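Local coordinates for 4-hydroxybenzoyl-CoA thioesterase (Pseudomonas sp. CBS3, PDB 1LO7), which hydrolyses 4-hydroxybenzoyl-CoA to 4-hydroxybenzoate and coenzyme A, the last step in converting 4-chlorobenzoate to 4-hydroxybenzoate, at residues 91-96 with 114-119; 37-42 with 82-87; 67-72 with 107-112. All coordinates share one frame; numbering follows the deposited sequence. Where two conformers were deposited one is given.

Contact 1 of 3, residues 91-96 with 114-119; sequences SFVQRH and DEIRVF. With 4CO (4-hydroxyphenacyl coenzyme A), chain B.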
# COMPACT_ATOMS: atom_id res chain seq x y z
N SER A 91 20.56 18.68 -5.99
CA SER A 91 20.07 17.32 -6.18
C SER A 91 21.15 16.29 -6.19
O SER A 91 22.32 16.62 -6.27
CB SER A 91 19.33 17.22 -7.53
OG SER A 91 20.20 17.52 -8.64
N PHE A 92 20.74 15.02 -6.16
CA PHE A 92 21.71 13.94 -6.23
C PHE A 92 21.00 12.77 -6.93
O PHE A 92 19.76 12.65 -6.90
CB PHE A 92 22.27 13.58 -4.84
CG PHE A 92 21.20 13.12 -3.85
CD1 PHE A 92 20.61 14.03 -2.96
CD2 PHE A 92 20.76 11.79 -3.81
CE1 PHE A 92 19.61 13.63 -2.06
CE2 PHE A 92 19.77 11.37 -2.91
CZ PHE A 92 19.20 12.29 -2.02
N VAL A 93 21.80 11.93 -7.55
CA VAL A 93 21.27 10.79 -8.27
C VAL A 93 21.59 9.60 -7.41
O VAL A 93 22.75 9.36 -7.10
CB VAL A 93 21.93 10.64 -9.66
CG1 VAL A 93 21.38 9.38 -10.34
CG2 VAL A 93 21.73 11.86 -10.58
N GLN A 94 20.54 8.89 -7.01
CA GLN A 94 20.68 7.71 -6.18
C GLN A 94 20.28 6.48 -7.04
O GLN A 94 19.16 6.38 -7.53
CB GLN A 94 19.80 7.79 -4.90
CG GLN A 94 20.21 6.79 -3.81
CD GLN A 94 19.52 7.12 -2.48
OE1 GLN A 94 20.09 6.91 -1.39
NE2 GLN A 94 18.33 7.67 -2.55
N ARG A 95 21.23 5.58 -7.20
CA ARG A 95 20.99 4.39 -8.00
C ARG A 95 20.71 3.18 -7.12
O ARG A 95 21.37 2.96 -6.09
CB ARG A 95 22.21 4.09 -8.89
CG ARG A 95 22.11 2.69 -9.55
CD ARG A 95 23.06 2.51 -10.72
NE ARG A 95 22.70 3.40 -11.80
CZ ARG A 95 23.38 3.47 -12.94
NH1 ARG A 95 24.45 2.71 -13.17
NH2 ARG A 95 22.97 4.30 -13.87
N HIS A 96 19.71 2.38 -7.56
CA HIS A 96 19.35 1.17 -6.86
C HIS A 96 19.33 -0.02 -7.82
O HIS A 96 18.69 0.07 -8.87
CB HIS A 96 17.98 1.23 -6.21
CG HIS A 96 17.68 2.44 -5.39
ND1 HIS A 96 18.02 2.51 -4.07
CD2 HIS A 96 17.00 3.56 -5.73
CE1 HIS A 96 17.58 3.67 -3.62
NE2 HIS A 96 16.98 4.34 -4.61
N ASP A 114 17.22 4.79 -11.20
CA ASP A 114 18.06 5.92 -10.91
C ASP A 114 17.06 6.96 -10.45
O ASP A 114 16.22 7.45 -11.24
CB ASP A 114 18.81 6.47 -12.11
CG ASP A 114 20.01 5.62 -12.38
OD1 ASP A 114 20.46 4.84 -11.58
OD2 ASP A 114 20.53 5.81 -13.55
N GLU A 115 17.13 7.31 -9.16
CA GLU A 115 16.25 8.30 -8.57
C GLU A 115 16.98 9.61 -8.39
O GLU A 115 18.14 9.61 -7.97
CB GLU A 115 15.76 7.86 -7.14
CG GLU A 115 14.91 6.57 -7.15
CD GLU A 115 14.45 6.22 -5.76
OE1 GLU A 115 15.13 6.40 -4.78
OE2 GLU A 115 13.27 5.66 -5.73
N ILE A 116 16.30 10.70 -8.68
CA ILE A 116 16.89 12.00 -8.48
C ILE A 116 16.13 12.60 -7.30
O ILE A 116 14.92 12.75 -7.35
CB ILE A 116 16.85 12.93 -9.68
CG1 ILE A 116 17.56 12.22 -10.88
CG2 ILE A 116 17.53 14.24 -9.27
CD1 ILE A 116 17.81 13.14 -12.09
N ARG A 117 16.84 12.89 -6.21
CA ARG A 117 16.19 13.44 -5.05
C ARG A 117 16.91 14.69 -4.58
O ARG A 117 17.98 15.09 -5.10
CB ARG A 117 16.28 12.39 -3.93
CG ARG A 117 15.34 11.17 -4.11
CD ARG A 117 15.69 10.08 -3.11
NE ARG A 117 14.95 8.81 -3.28
CZ ARG A 117 13.86 8.50 -2.58
NH1 ARG A 117 13.29 9.34 -1.68
NH2 ARG A 117 13.33 7.29 -2.79
N VAL A 118 16.31 15.32 -3.56
CA VAL A 118 16.91 16.52 -2.98
C VAL A 118 16.63 16.52 -1.53
O VAL A 118 15.65 15.91 -1.10
CB VAL A 118 16.25 17.77 -3.51
CG1 VAL A 118 16.45 17.90 -5.01
CG2 VAL A 118 14.78 17.85 -3.11
N PHE A 119 17.51 17.19 -0.77
CA PHE A 119 17.30 17.37 0.67
C PHE A 119 16.34 18.52 0.72
O PHE A 119 16.48 19.45 -0.04
CB PHE A 119 18.57 17.69 1.45
CG PHE A 119 19.34 16.42 1.71
CD1 PHE A 119 19.10 15.65 2.84
CD2 PHE A 119 20.31 15.99 0.80
CE1 PHE A 119 19.83 14.49 3.08
CE2 PHE A 119 21.04 14.83 1.03
CZ PHE A 119 20.79 14.07 2.17
N1A 4CO B . 14.90 16.10 -13.32
C2A 4CO B . 16.15 16.33 -12.82
N3A 4CO B . 16.48 17.14 -11.84
C4A 4CO B . 15.41 17.76 -11.31
C5A 4CO B . 14.09 17.64 -11.72
C6A 4CO B . 13.84 16.75 -12.78
N6A 4CO B . 12.63 16.53 -13.25
N7A 4CO B . 13.26 18.45 -10.96
C8A 4CO B . 14.08 19.07 -10.11
N9A 4CO B . 15.39 18.70 -10.29
C1D 4CO B . 16.57 19.23 -9.61
C2D 4CO B . 16.88 20.66 -10.04
O2D 4CO B . 17.55 20.70 -11.31
C3D 4CO B . 17.83 21.06 -8.92
O3D 4CO B . 19.02 20.33 -9.01
P3D 4CO B . 20.44 21.02 -8.93
O7A 4CO B . 20.74 21.52 -10.26
O8A 4CO B . 20.42 22.10 -7.94
O9A 4CO B . 21.46 19.92 -8.51
C4D 4CO B . 17.07 20.47 -7.74
O4D 4CO B . 16.24 19.40 -8.29
C5D 4CO B . 16.27 21.41 -6.89
O5D 4CO B . 15.16 21.87 -7.68
P1A 4CO B . 14.87 23.43 -7.72
O1A 4CO B . 13.84 23.54 -8.77
O2A 4CO B . 16.05 24.21 -8.00
O3A 4CO B . 14.36 23.88 -6.36
P2A 4CO B . 12.87 23.99 -5.76
O4A 4CO B . 13.04 24.29 -4.32
O5A 4CO B . 12.19 25.09 -6.42
O6A 4CO B . 11.93 22.69 -6.14
CBP 4CO B . 10.95 20.81 -5.15
CCP 4CO B . 12.28 21.46 -5.56
CDP 4CO B . 10.17 21.71 -4.18
CEP 4CO B . 11.21 19.43 -4.57
CAP 4CO B . 9.97 20.76 -6.33
OAP 4CO B . 10.56 20.05 -7.43
C9P 4CO B . 8.79 19.85 -6.01
O9P 4CO B . 8.00 20.16 -5.14
N8P 4CO B . 8.70 18.59 -6.72
C7P 4CO B . 7.67 17.70 -6.16
C6P 4CO B . 8.23 16.77 -5.08
C5P 4CO B . 7.21 15.66 -4.82
O5P 4CO B . 6.05 15.88 -4.49
N4P 4CO B . 7.77 14.34 -4.97
C3P 4CO B . 6.83 13.23 -4.85
C2P 4CO B . 6.44 12.99 -3.42
S1P 4CO B . 7.75 13.25 -2.23
O1B 4CO B . 7.65 10.18 -1.13
C1B 4CO B . 7.98 11.20 -0.56
C2B 4CO B . 9.21 11.23 0.23
C3B 4CO B . 9.57 12.42 0.90
C4B 4CO B . 10.73 12.45 1.68
C5B 4CO B . 11.52 11.29 1.81
O2B 4CO B . 12.66 11.28 2.64
C6B 4CO B . 11.15 10.10 1.11
C7B 4CO B . 9.99 10.07 0.31
CB 4CO B . 7.18 12.44 -0.69
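Arg95 meets Asp114 in a side-on salt bridge, its guanidinium and the carboxylate nearly coplanar. NE reaches OD1 of Asp114 at 2.7 Å and NH2 reaches OD2 at 2.9 Å, each N-H almost straight and each oxygen using its syn lone pair, so the paired bonds fix the rotation of both flat groups. Glu115 is gripped differently. His96 NE2 donates to Glu115 OE1 at 2.8 Å, with the imidazole plane turned 90° to the carboxylate, and Arg117 forms a salt bridge with both NE and NH2 on that same oxygen. The imidazole nitrogen comes from one side of the carboxylate plane, the two Arg117 nitrogens from the other; this concentration of N-H groups would probably favour a charged glutamate. Farther along the strands, the Phe92 ring has Arg117 O over one face, and its CZ lies 3.5 Å from Arg117 CB; CE1 touches Phe119 CE2 at 3.6 Å, the rings meeting obliquely. Ser91 N donates to phosphate oxygen O9A of 4-hydroxyphenacyl-CoA at 2.9 Å, while Ile116 CD1 packs at the adenine and C6B of the hydroxyphenyl ring lies at the edge of the Arg117 guanidinium, nearest NH1.

These groups project from an antiparallel hairpin of the hot dog fold, joined by paired backbone bonds at Phe92-Arg117 and Gln94-Glu115. Ser91, Val93, Arg95, Asp114, Ile116 and Val118 share one face; Phe92, Gln94, Glu115 and Arg117 the other. In the second shell, Thr82 hydrogen-bonds His96 ND1, Asp32 forms a salt bridge with Arg117, and Thr59 O accepts from Arg117 NH1. Phe39 lies against both phenylalanine rings.

Contact 2 of 3, residues 37-42 with 82-87; sequences NYFIKC and TCIKEW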
# COMPACT_ATOMS: atom_id res chain seq x y z
N ASN A 37 17.52 3.92 4.05
CA ASN A 37 18.43 2.99 4.72
C ASN A 37 19.89 3.37 4.41
O ASN A 37 20.81 3.25 5.26
CB ASN A 37 18.14 1.53 4.25
CG ASN A 37 19.12 0.54 4.92
OD1 ASN A 37 18.98 0.24 6.13
ND2 ASN A 37 20.10 0.06 4.16
N TYR A 38 20.11 3.82 3.16
CA TYR A 38 21.46 4.23 2.75
C TYR A 38 21.92 5.36 3.63
O TYR A 38 22.99 5.31 4.21
CB TYR A 38 21.39 4.74 1.29
CG TYR A 38 22.67 5.36 0.81
CD1 TYR A 38 23.70 4.57 0.28
CD2 TYR A 38 22.85 6.74 0.88
CE1 TYR A 38 24.89 5.15 -0.18
CE2 TYR A 38 24.02 7.35 0.43
CZ TYR A 38 25.04 6.54 -0.09
OH TYR A 38 26.18 7.18 -0.51
N PHE A 39 21.10 6.40 3.77
CA PHE A 39 21.50 7.51 4.60
C PHE A 39 21.68 7.11 6.06
O PHE A 39 22.64 7.58 6.70
CB PHE A 39 20.49 8.67 4.46
CG PHE A 39 20.55 9.28 3.08
CD1 PHE A 39 21.75 9.84 2.65
CD2 PHE A 39 19.46 9.30 2.21
CE1 PHE A 39 21.87 10.41 1.38
CE2 PHE A 39 19.56 9.85 0.93
CZ PHE A 39 20.77 10.43 0.52
N ILE A 40 20.74 6.28 6.61
CA ILE A 40 20.86 5.87 8.02
C ILE A 40 22.16 5.10 8.25
O ILE A 40 22.89 5.33 9.24
CB ILE A 40 19.65 5.06 8.50
CG1 ILE A 40 18.39 5.92 8.58
CG2 ILE A 40 19.92 4.34 9.81
CD1 ILE A 40 18.40 6.97 9.70
N LYS A 41 22.45 4.20 7.31
CA LYS A 41 23.65 3.42 7.44
C LYS A 41 24.87 4.27 7.28
O LYS A 41 25.92 3.96 7.84
CB LYS A 41 23.64 2.22 6.50
CG LYS A 41 22.56 1.20 6.91
CD LYS A 41 22.89 0.50 8.24
CE LYS A 41 21.99 -0.70 8.55
NZ LYS A 41 20.59 -0.31 8.44
N CYS A 42 24.74 5.35 6.51
CA CYS A 42 25.87 6.24 6.32
C CYS A 42 26.10 7.15 7.54
O CYS A 42 27.10 7.87 7.61
CB CYS A 42 25.78 7.06 5.02
SG CYS A 42 26.19 6.03 3.59
N THR A 82 22.35 0.06 -3.17
CA THR A 82 22.14 1.47 -3.34
C THR A 82 23.42 2.30 -3.17
O THR A 82 24.21 2.08 -2.26
CB THR A 82 21.12 1.95 -2.25
OG1 THR A 82 19.90 1.24 -2.41
CG2 THR A 82 20.83 3.45 -2.34
N CYS A 83 23.60 3.25 -4.08
CA CYS A 83 24.74 4.16 -4.02
C CYS A 83 24.34 5.51 -4.58
O CYS A 83 23.30 5.67 -5.22
CB CYS A 83 25.98 3.63 -4.75
SG CYS A 83 25.77 3.66 -6.54
N ILE A 84 25.17 6.49 -4.33
CA ILE A 84 24.95 7.79 -4.86
C ILE A 84 25.85 7.81 -6.10
O ILE A 84 27.07 7.64 -6.01
CB ILE A 84 25.38 8.89 -3.91
CG1 ILE A 84 24.57 8.78 -2.63
CG2 ILE A 84 25.21 10.26 -4.62
CD1 ILE A 84 23.17 9.35 -2.82
N LYS A 85 25.23 8.00 -7.25
CA LYS A 85 25.87 8.03 -8.54
C LYS A 85 26.50 9.40 -8.80
O LYS A 85 27.58 9.50 -9.37
CB LYS A 85 24.78 7.71 -9.58
CG LYS A 85 25.20 7.45 -11.03
CD LYS A 85 24.09 7.72 -12.06
CE LYS A 85 24.40 7.22 -13.47
NZ LYS A 85 24.58 8.30 -14.46
N GLU A 86 25.82 10.49 -8.39
CA GLU A 86 26.35 11.83 -8.62
C GLU A 86 25.75 12.86 -7.69
O GLU A 86 24.54 12.86 -7.38
CB GLU A 86 25.98 12.17 -10.10
CG GLU A 86 26.32 13.61 -10.56
CD GLU A 86 25.71 13.90 -11.93
OE1 GLU A 86 25.50 15.00 -12.36
OE2 GLU A 86 25.40 12.82 -12.59
N TRP A 87 26.62 13.77 -7.23
CA TRP A 87 26.22 14.90 -6.36
C TRP A 87 26.21 16.10 -7.30
O TRP A 87 27.18 16.40 -8.01
CB TRP A 87 27.20 15.18 -5.21
CG TRP A 87 27.42 14.07 -4.21
CD1 TRP A 87 28.57 13.34 -4.07
CD2 TRP A 87 26.54 13.66 -3.17
NE1 TRP A 87 28.44 12.46 -3.05
CE2 TRP A 87 27.20 12.63 -2.47
CE3 TRP A 87 25.26 14.05 -2.77
CZ2 TRP A 87 26.60 11.99 -1.37
CZ3 TRP A 87 24.67 13.40 -1.69
CH2 TRP A 87 25.34 12.39 -1.01
O HOH W 1 27.38 6.36 -2.54
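The Tyr38 ring reaches three successive residues of the strand, Thr82, Cys83 and Ile84, and Tyr38 buries more surface here than any other residue. CG stands anti to the backbone N (chi1 172°), which starts the ring off from the helix on the strand side. At the near end Tyr38 CB rests 3.9 Å from the Thr82 methyl CG2, and CD1 comes within 3.6 Å of the Thr82 carbonyl O. Farther out, the side chains of Tyr38 and Ile84 cross at about a right angle: Ile84 CG1 lies 3.4 Å from CZ and 3.1 Å from OH, a tight approach of a methylene to a phenolic oxygen. That hydroxyl also has a polar route to the strand, because one water hydrogen-bonds to Tyr38 OH at 2.5 Å and accepts from Ile84 N at 2.8 Å. The other end of the isoleucine is shared, its CD1 facing Tyr38 CE2 and Phe39 CZ, the latter at 4.3 Å. Its CG2 branch sits over the centre of the Trp87 ring.

Segments 37-41 and 82-87 run at 88° to each other, where the end of the long helix 25-41 of the hot dog fold packs on the sheet. Thr82 OG1 is engaged by His96 of the adjoining strand 91-101, whose Gln94 and Phe92 touch Tyr38 and Ile84. Ile5 of strand 4-10 packs on Tyr38. Cys140 of helix 134-140 touches Tyr38, Phe39 and Trp87.

Contact 3 of 3, residues 67-72 with 107-112; sequences SFVCTA and VQLVMR. With 4CO (4-hydroxyphenacyl coenzyme A), chain C; EDO (1,2-ethanediol), chain D; EDO (1,2-ethanediol), chain E.
Phe68 and Met111 lie side by side and point the same way, a non-hydrogen-bonded pair at the point where strand 56-68 gives way to a loop. From the backbone of Met111, CB first meets Ser67 O at 3.2 Å and Phe68 CD2 at 3.9 Å. CG takes the crowded position between the backbone N and the carbonyl carbon (chi1 71°), and further bends at chi2 and chi3 curl the chain toward the phenylalanine ring; the terminal CE then touches Phe68 CE2 at 3.4 Å, with CZ a little farther off. Phe68 also faces the ligand: its CB and CD2 adjoin the pantetheine arm of 4-hydroxyphenacyl-CoA, whose N8P makes a weak hydrogen bond to Phe68 O.

Paired backbone bonds link Ser67 with Arg112. Past Phe68 the regular pairing ends; on the other edge of 107-112, Val110 and Met111 form a classic beta bulge against Val98 of strand 91-101. Val110 O accepts two donors, Val69 N at 2.7 Å and Cys70 N at 3.2 Å, so one carbonyl holds the first two residues beyond the strand. Val69 CG2 reaches Leu109 CD2 at 3.9 Å, the two side chains crossing at about a right angle, while Cys70 SG packs on Val110 CG2. Ser67 also pairs with a strand of the second subunit, carrying the sheet across the interface, and Ile61 of that subunit packs on Phe68. The chemistry thus divides the work: backbone bonds hold the strand end and its exit, apolar contacts fill in between, and the Phe68 carbonyl is turned to the ligand amide.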
# COMPACT_ATOMS: atom_id res chain seq x y z
N SER A 67 13.76 0.54 -14.81
CA SER A 67 13.60 -0.54 -15.78
C SER A 67 13.34 -1.82 -15.03
O SER A 67 13.93 -2.10 -13.99
CB SER A 67 14.79 -0.65 -16.70
OG SER A 67 14.96 0.59 -17.37
N PHE A 68 12.41 -2.64 -15.54
CA PHE A 68 12.01 -3.92 -14.93
C PHE A 68 12.45 -5.02 -15.87
O PHE A 68 11.92 -5.19 -16.96
CB PHE A 68 10.49 -3.93 -14.70
CG PHE A 68 10.05 -2.74 -13.91
CD1 PHE A 68 9.71 -1.54 -14.54
CD2 PHE A 68 9.98 -2.79 -12.51
CE1 PHE A 68 9.28 -0.42 -13.81
CE2 PHE A 68 9.59 -1.67 -11.76
CZ PHE A 68 9.22 -0.48 -12.41
N VAL A 69 13.47 -5.74 -15.41
CA VAL A 69 14.12 -6.75 -16.20
C VAL A 69 13.54 -8.15 -16.23
O VAL A 69 13.45 -8.81 -17.27
CB VAL A 69 15.60 -6.71 -15.84
CG1 VAL A 69 16.30 -7.66 -16.77
CG2 VAL A 69 16.13 -5.28 -16.05
N CYS A 70 13.13 -8.62 -15.05
CA CYS A 70 12.50 -9.92 -14.92
C CYS A 70 11.53 -9.86 -13.75
O CYS A 70 11.54 -8.93 -12.96
CB CYS A 70 13.45 -11.13 -14.85
SG CYS A 70 14.28 -11.15 -13.27
N THR A 71 10.66 -10.84 -13.67
CA THR A 71 9.66 -10.84 -12.62
C THR A 71 10.16 -11.41 -11.34
O THR A 71 11.18 -12.05 -11.27
CB THR A 71 8.47 -11.71 -13.06
OG1 THR A 71 8.88 -13.07 -13.13
CG2 THR A 71 7.91 -11.27 -14.40
N ALA A 72 9.38 -11.14 -10.28
CA ALA A 72 9.71 -11.70 -9.00
C ALA A 72 8.37 -12.05 -8.35
O ALA A 72 7.32 -11.50 -8.77
CB ALA A 72 10.59 -10.83 -8.14
N VAL A 107 23.02 -14.95 -9.81
CA VAL A 107 22.36 -13.73 -9.47
C VAL A 107 21.68 -13.09 -10.64
O VAL A 107 22.36 -12.66 -11.56
CB VAL A 107 23.42 -12.77 -8.97
CG1 VAL A 107 22.73 -11.48 -8.56
CG2 VAL A 107 24.18 -13.36 -7.78
N GLN A 108 20.36 -12.99 -10.61
CA GLN A 108 19.61 -12.36 -11.69
C GLN A 108 19.20 -10.91 -11.41
O GLN A 108 18.66 -10.61 -10.35
CB GLN A 108 18.34 -13.17 -12.00
CG GLN A 108 18.62 -14.67 -12.10
CD GLN A 108 17.36 -15.46 -12.36
OE1 GLN A 108 16.28 -14.87 -12.54
NE2 GLN A 108 17.48 -16.79 -12.33
N LEU A 109 19.41 -10.00 -12.37
CA LEU A 109 18.99 -8.63 -12.15
C LEU A 109 17.49 -8.62 -12.32
O LEU A 109 16.97 -9.19 -13.29
CB LEU A 109 19.69 -7.72 -13.20
CG LEU A 109 19.16 -6.31 -13.27
CD1 LEU A 109 19.59 -5.53 -12.03
CD2 LEU A 109 19.71 -5.61 -14.52
N VAL A 110 16.76 -8.03 -11.38
CA VAL A 110 15.29 -7.96 -11.41
C VAL A 110 14.81 -6.61 -11.90
O VAL A 110 13.97 -6.48 -12.81
CB VAL A 110 14.65 -8.32 -10.04
CG1 VAL A 110 13.16 -8.04 -10.07
CG2 VAL A 110 14.84 -9.80 -9.73
N MET A 111 15.34 -5.56 -11.27
CA MET A 111 14.97 -4.22 -11.68
C MET A 111 16.03 -3.21 -11.26
O MET A 111 16.91 -3.52 -10.44
CB MET A 111 13.53 -3.80 -11.26
CG MET A 111 13.33 -3.55 -9.79
SD MET A 111 13.66 -1.85 -9.27
CE MET A 111 12.45 -0.76 -10.07
N ARG A 112 15.97 -2.04 -11.84
CA ARG A 112 16.95 -1.02 -11.48
C ARG A 112 16.30 0.35 -11.58
O ARG A 112 15.39 0.56 -12.39
CB ARG A 112 18.17 -1.07 -12.40
CG ARG A 112 19.18 0.04 -12.08
CD ARG A 112 20.56 -0.13 -12.76
NE ARG A 112 21.47 -1.16 -12.20
CZ ARG A 112 22.01 -2.21 -12.87
NH1 ARG A 112 21.80 -2.42 -14.17
NH2 ARG A 112 22.81 -3.03 -12.20
N1A 4CO C . 13.01 -0.07 -22.12
C2A 4CO C . 12.27 -0.01 -23.27
N3A 4CO C . 11.64 -0.99 -23.86
C4A 4CO C . 11.77 -2.15 -23.19
C5A 4CO C . 12.49 -2.37 -22.03
C6A 4CO C . 13.14 -1.25 -21.47
N6A 4CO C . 13.85 -1.32 -20.37
N7A 4CO C . 12.42 -3.70 -21.64
C8A 4CO C . 11.66 -4.28 -22.57
N9A 4CO C . 11.26 -3.40 -23.54
C1D 4CO C . 10.50 -3.68 -24.76
C2D 4CO C . 11.33 -4.46 -25.78
O2D 4CO C . 12.23 -3.60 -26.49
C3D 4CO C . 10.22 -4.95 -26.68
O3D 4CO C . 9.63 -3.87 -27.36
P3D 4CO C . 9.37 -3.90 -28.92
O7A 4CO C . 10.62 -3.51 -29.55
O8A 4CO C . 8.94 -5.23 -29.34
O9A 4CO C . 8.25 -2.86 -29.21
C4D 4CO C . 9.21 -5.38 -25.62
O4D 4CO C . 9.53 -4.60 -24.43
C5D 4CO C . 9.10 -6.84 -25.32
O5D 4CO C . 10.31 -7.24 -24.67
P1A 4CO C . 11.05 -8.54 -25.19
O1A 4CO C . 12.33 -8.51 -24.46
O2A 4CO C . 11.22 -8.55 -26.62
O3A 4CO C . 10.22 -9.77 -24.84
P2A 4CO C . 10.22 -10.72 -23.56
O4A 4CO C . 9.04 -11.61 -23.71
O5A 4CO C . 11.44 -11.52 -23.57
O6A 4CO C . 10.34 -9.90 -22.14
CBP 4CO C . 9.06 -9.31 -20.27
CCP 4CO C . 9.25 -9.10 -21.77
CDP 4CO C . 8.83 -10.80 -19.94
CEP 4CO C . 7.94 -8.43 -19.75
CAP 4CO C . 10.38 -9.07 -19.51
OAP 4CO C . 10.86 -7.75 -19.77
C9P 4CO C . 10.13 -8.99 -18.00
O9P 4CO C . 9.75 -9.97 -17.39
N8P 4CO C . 10.27 -7.69 -17.37
C7P 4CO C . 9.78 -7.68 -15.99
C6P 4CO C . 8.30 -7.28 -15.90
C5P 4CO C . 7.96 -6.94 -14.45
O5P 4CO C . 8.14 -7.73 -13.53
N4P 4CO C . 7.40 -5.62 -14.29
C3P 4CO C . 7.17 -5.19 -12.92
C2P 4CO C . 5.96 -5.86 -12.32
S1P 4CO C . 4.62 -6.15 -13.48
O1B 4CO C . 2.50 -4.35 -11.76
C1B 4CO C . 2.30 -5.30 -12.49
C2B 4CO C . 1.23 -5.23 -13.50
C3B 4CO C . 1.00 -6.34 -14.33
C4B 4CO C . -0.02 -6.30 -15.27
C5B 4CO C . -0.84 -5.15 -15.36
O2B 4CO C . -1.93 -5.11 -16.26
C6B 4CO C . -0.58 -4.03 -14.53
C7B 4CO C . 0.46 -4.07 -13.59
CB 4CO C . 3.16 -6.51 -12.43
C1 EDO D . 18.92 2.40 -15.30
O1 EDO D . 19.07 1.96 -16.64
C2 EDO D . 17.46 2.38 -14.92
O2 EDO D . 16.64 2.39 -16.09
C1 EDO E . 14.41 -7.43 -20.06
O1 EDO E . 14.06 -8.78 -19.93
C2 EDO E . 13.78 -6.79 -21.29
O2 EDO E . 12.73 -7.57 -21.85

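Overall arrangement
The three contacts illustrate how one curled antiparallel sheet can serve a buried core and a ligand-binding margin at once. Contacts 1 and 2 have centres 9 Å apart and touch directly, since strands 77-87 and 91-101 are neighbours and consecutive in the chain; contact 2 closes before contact 1 opens. Contact 3 lies about 20 Å from the centre of contact 1 but shares strand 107-123 with it, and its segments alternate with those of both others. Contact 2 sets helix 25-41 against the sheet. Contacts 1 and 3 both touch the second subunit and meet different copies of 4-hydroxyphenacyl-CoA, each held by residues of two subunits of the homotetramer.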